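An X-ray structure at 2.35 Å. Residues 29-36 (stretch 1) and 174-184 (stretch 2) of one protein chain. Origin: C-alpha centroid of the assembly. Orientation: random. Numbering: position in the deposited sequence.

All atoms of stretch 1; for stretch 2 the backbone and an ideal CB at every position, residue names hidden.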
# COMPACT_ATOMS: atom_id res chain seq x y z
N ILE B 29 27.77 -0.23 0.28
CA ILE B 29 26.88 0.08 1.40
C ILE B 29 25.45 0.23 0.89
O ILE B 29 25.19 0.98 -0.04
CB ILE B 29 27.35 1.37 2.10
CG1 ILE B 29 28.82 1.17 2.49
CG2 ILE B 29 26.45 1.73 3.29
CD1 ILE B 29 29.49 2.45 2.81
N VAL B 30 24.53 -0.51 1.50
CA VAL B 30 23.16 -0.47 1.14
C VAL B 30 22.42 0.20 2.31
O VAL B 30 22.34 -0.35 3.43
CB VAL B 30 22.62 -1.90 0.80
CG1 VAL B 30 21.11 -1.90 0.68
CG2 VAL B 30 23.27 -2.47 -0.47
N ALA B 31 21.91 1.41 2.04
CA ALA B 31 21.14 2.21 2.99
C ALA B 31 19.73 2.54 2.44
O ALA B 31 19.53 3.62 1.86
CB ALA B 31 21.89 3.51 3.29
N LEU B 32 18.77 1.63 2.64
CA LEU B 32 17.40 1.80 2.09
C LEU B 32 16.43 2.24 3.16
O LEU B 32 16.29 1.55 4.17
CB LEU B 32 16.85 0.51 1.42
CG LEU B 32 17.69 -0.13 0.31
CD1 LEU B 32 17.00 -1.44 -0.19
CD2 LEU B 32 18.00 0.84 -0.86
N GLN B 33 15.76 3.35 2.90
CA GLN B 33 14.84 3.94 3.86
C GLN B 33 13.44 3.30 3.64
O GLN B 33 13.04 3.04 2.51
CB GLN B 33 14.87 5.47 3.67
CG GLN B 33 14.12 6.29 4.73
CD GLN B 33 13.92 7.80 4.30
OE1 GLN B 33 14.66 8.33 3.44
NE2 GLN B 33 12.92 8.48 4.91
N GLY B 34 12.75 2.97 4.72
CA GLY B 34 11.40 2.44 4.62
C GLY B 34 11.14 1.15 5.36
O GLY B 34 9.98 0.71 5.49
N TYR B 35 12.20 0.56 5.89
CA TYR B 35 12.10 -0.72 6.57
C TYR B 35 12.48 -0.65 8.05
O TYR B 35 11.63 -0.86 8.92
CB TYR B 35 12.93 -1.78 5.85
CG TYR B 35 12.97 -3.08 6.58
CD1 TYR B 35 11.78 -3.77 6.90
CD2 TYR B 35 14.18 -3.64 7.00
CE1 TYR B 35 11.78 -4.97 7.58
CE2 TYR B 35 14.20 -4.86 7.71
CZ TYR B 35 13.00 -5.52 7.98
OH TYR B 35 13.00 -6.72 8.66
N ALA B 36 13.76 -0.37 8.33
CA ALA B 36 14.26 -0.34 9.71
C ALA B 36 14.89 1.03 9.99
O ALA B 36 16.11 1.25 9.81
CB ALA B 36 15.26 -1.46 9.95
N UNK B 174 12.53 -14.74 13.41
CA UNK B 174 11.77 -14.47 12.19
C UNK B 174 11.41 -12.99 12.16
O UNK B 174 10.78 -12.47 13.11
CB UNK B 174 10.51 -15.34 12.11
N UNK B 175 11.83 -12.30 11.10
CA UNK B 175 11.54 -10.87 10.92
C UNK B 175 10.65 -10.61 9.67
O UNK B 175 10.57 -11.45 8.79
CB UNK B 175 12.85 -10.09 10.80
N UNK B 176 9.96 -9.45 9.62
CA UNK B 176 9.28 -9.17 8.35
C UNK B 176 10.33 -8.95 7.23
O UNK B 176 11.43 -8.40 7.47
CB UNK B 176 8.37 -7.95 8.49
N UNK B 177 10.02 -9.43 6.04
CA UNK B 177 10.95 -9.33 4.95
C UNK B 177 11.20 -7.92 4.47
O UNK B 177 10.38 -7.00 4.69
CB UNK B 177 10.45 -10.18 3.78
N UNK B 178 12.36 -7.74 3.84
CA UNK B 178 12.68 -6.50 3.20
C UNK B 178 13.45 -6.73 1.91
O UNK B 178 13.89 -7.83 1.62
CB UNK B 178 13.48 -5.61 4.15
N UNK B 179 13.55 -5.68 1.10
CA UNK B 179 14.24 -5.76 -0.15
C UNK B 179 15.71 -6.03 0.10
O UNK B 179 16.33 -6.80 -0.64
CB UNK B 179 14.04 -4.48 -0.96
N UNK B 180 16.28 -5.40 1.13
CA UNK B 180 17.68 -5.67 1.45
C UNK B 180 17.97 -7.10 1.96
O UNK B 180 19.02 -7.65 1.64
CB UNK B 180 18.14 -4.66 2.50
N UNK B 181 17.06 -7.68 2.76
CA UNK B 181 17.18 -9.06 3.23
C UNK B 181 17.12 -10.05 2.05
O UNK B 181 17.94 -10.98 1.97
CB UNK B 181 16.07 -9.37 4.24
N UNK B 182 16.20 -9.81 1.11
CA UNK B 182 16.15 -10.60 -0.12
C UNK B 182 17.49 -10.49 -0.86
O UNK B 182 18.00 -11.48 -1.39
CB UNK B 182 15.00 -10.14 -1.02
N UNK B 183 18.04 -9.28 -0.92
CA UNK B 183 19.27 -9.07 -1.66
C UNK B 183 20.43 -9.82 -0.97
O UNK B 183 21.27 -10.45 -1.65
CB UNK B 183 19.58 -7.57 -1.77
N UNK B 184 20.43 -9.78 0.36
CA UNK B 184 21.39 -10.51 1.19
C UNK B 184 21.35 -11.98 0.87
O UNK B 184 22.37 -12.55 0.55
CB UNK B 184 21.11 -10.29 2.68

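Strand 29-33 runs roughly antiparallel to the helix that starts at 179, their directions 152° apart and their axes 10.1 Å apart at closest, with Tyr35 reaching beyond the strand toward the segment before the helix.

Position 174 is extended and meets nothing of stretch 1, so the contact sets no preference; it is Thr174. At 175, also extended, the ideal CB lies 4.0 Å from Tyr35 OH. A compact apolar or beta-branched residue would suit; Val175 fits, its CG2 3.8 Å from Tyr35 OH.

Position 176 points sideways, its ideal CB 4.6 Å from Tyr35 CE1. Many side chains are possible, and a phi of -66° admits proline. Tyr35 OH donates a weak hydrogen bond to the carbonyl O of 176, at 2.6 Å, a bond indifferent to the side chain. The residue is Pro176. Position 177 turns away from stretch 1, with backbone angles (-68/156) open to any residue, so the contact does not demand the deposited Gly177; its carbonyl O lies 3.8 Å from Tyr35 CE1.

Position 178 is the tightest. Its ideal CB points toward stretch 1, 3.5 Å from Tyr35 CD2 and over the ring face, which favours a small side chain. It also directly precedes the helix, where serine, threonine, aspartate or asparagine commonly serve as N-cap. Ser178 meets both rules: CB sits 3.4 Å from the ring centroid of Tyr35, 9° off the normal, a CH-pi contact, while at chi1 82° (p) OG lies 3.0 Å from the OG of residue 180, a hydrogen bond in which either could donate.

At 179 the bond points sideways, with Leu32 CD1 4.3 Å from the ideal CB; a small apolar residue suffices, and Ala179 supplies a methyl at that distance. Position 180 points toward the strand, its ideal CB 4.4 Å from both Leu32 CD1 and Val30 CG1. Alanine, serine or another small residue would suit. Ser180 packs its CB 4.3 Å from Val30 CG1, and its OG completes the pair with Ser178.

Position 181 points sideways with nothing near its ideal CB, so only a longer side chain could return to the contact. Leu181 does, bringing CD1 to 4.1 Å from Tyr35 CZ. Position 182 is out of reach; it is Met182.

Position 183 points toward Val30 across a gap. Leucine, isoleucine or methionine could span it; Leu183 places CD2 4.1 Å from Val30 CG2. Position 184 finds no partner in stretch 1 and is Glu184.

Stretch 2 (174-184) TVPGSASLMLE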
# COMPACT_ATOMS: atom_id res chain seq x y z
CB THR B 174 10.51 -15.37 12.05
OG1 THR B 174 9.66 -15.11 13.17
CG2 THR B 174 10.88 -16.87 12.02
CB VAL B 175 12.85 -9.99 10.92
CG1 VAL B 175 13.65 -10.20 12.22
CG2 VAL B 175 13.72 -10.26 9.70
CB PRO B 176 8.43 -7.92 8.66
CG PRO B 176 8.32 -7.88 10.25
CD PRO B 176 9.70 -8.41 10.65
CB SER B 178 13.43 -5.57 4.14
OG SER B 178 14.80 -5.89 4.18
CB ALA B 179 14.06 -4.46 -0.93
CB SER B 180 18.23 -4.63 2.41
OG SER B 180 17.51 -4.68 3.62
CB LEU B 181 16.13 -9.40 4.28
CG LEU B 181 16.40 -8.76 5.65
CD1 LEU B 181 15.17 -8.72 6.50
CD2 LEU B 181 17.55 -9.48 6.39
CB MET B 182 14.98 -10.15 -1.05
CG MET B 182 14.82 -11.07 -2.29
SD MET B 182 13.45 -10.84 -3.47
CE MET B 182 12.08 -11.30 -2.44
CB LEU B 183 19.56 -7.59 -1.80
CG LEU B 183 20.97 -7.14 -2.19
CD1 LEU B 183 21.34 -7.61 -3.60
CD2 LEU B 183 21.14 -5.59 -2.02
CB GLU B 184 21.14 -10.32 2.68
CG GLU B 184 21.54 -8.97 3.21
CD GLU B 184 21.62 -8.99 4.70
OE1 GLU B 184 22.43 -9.80 5.23
OE2 GLU B 184 20.92 -8.19 5.35
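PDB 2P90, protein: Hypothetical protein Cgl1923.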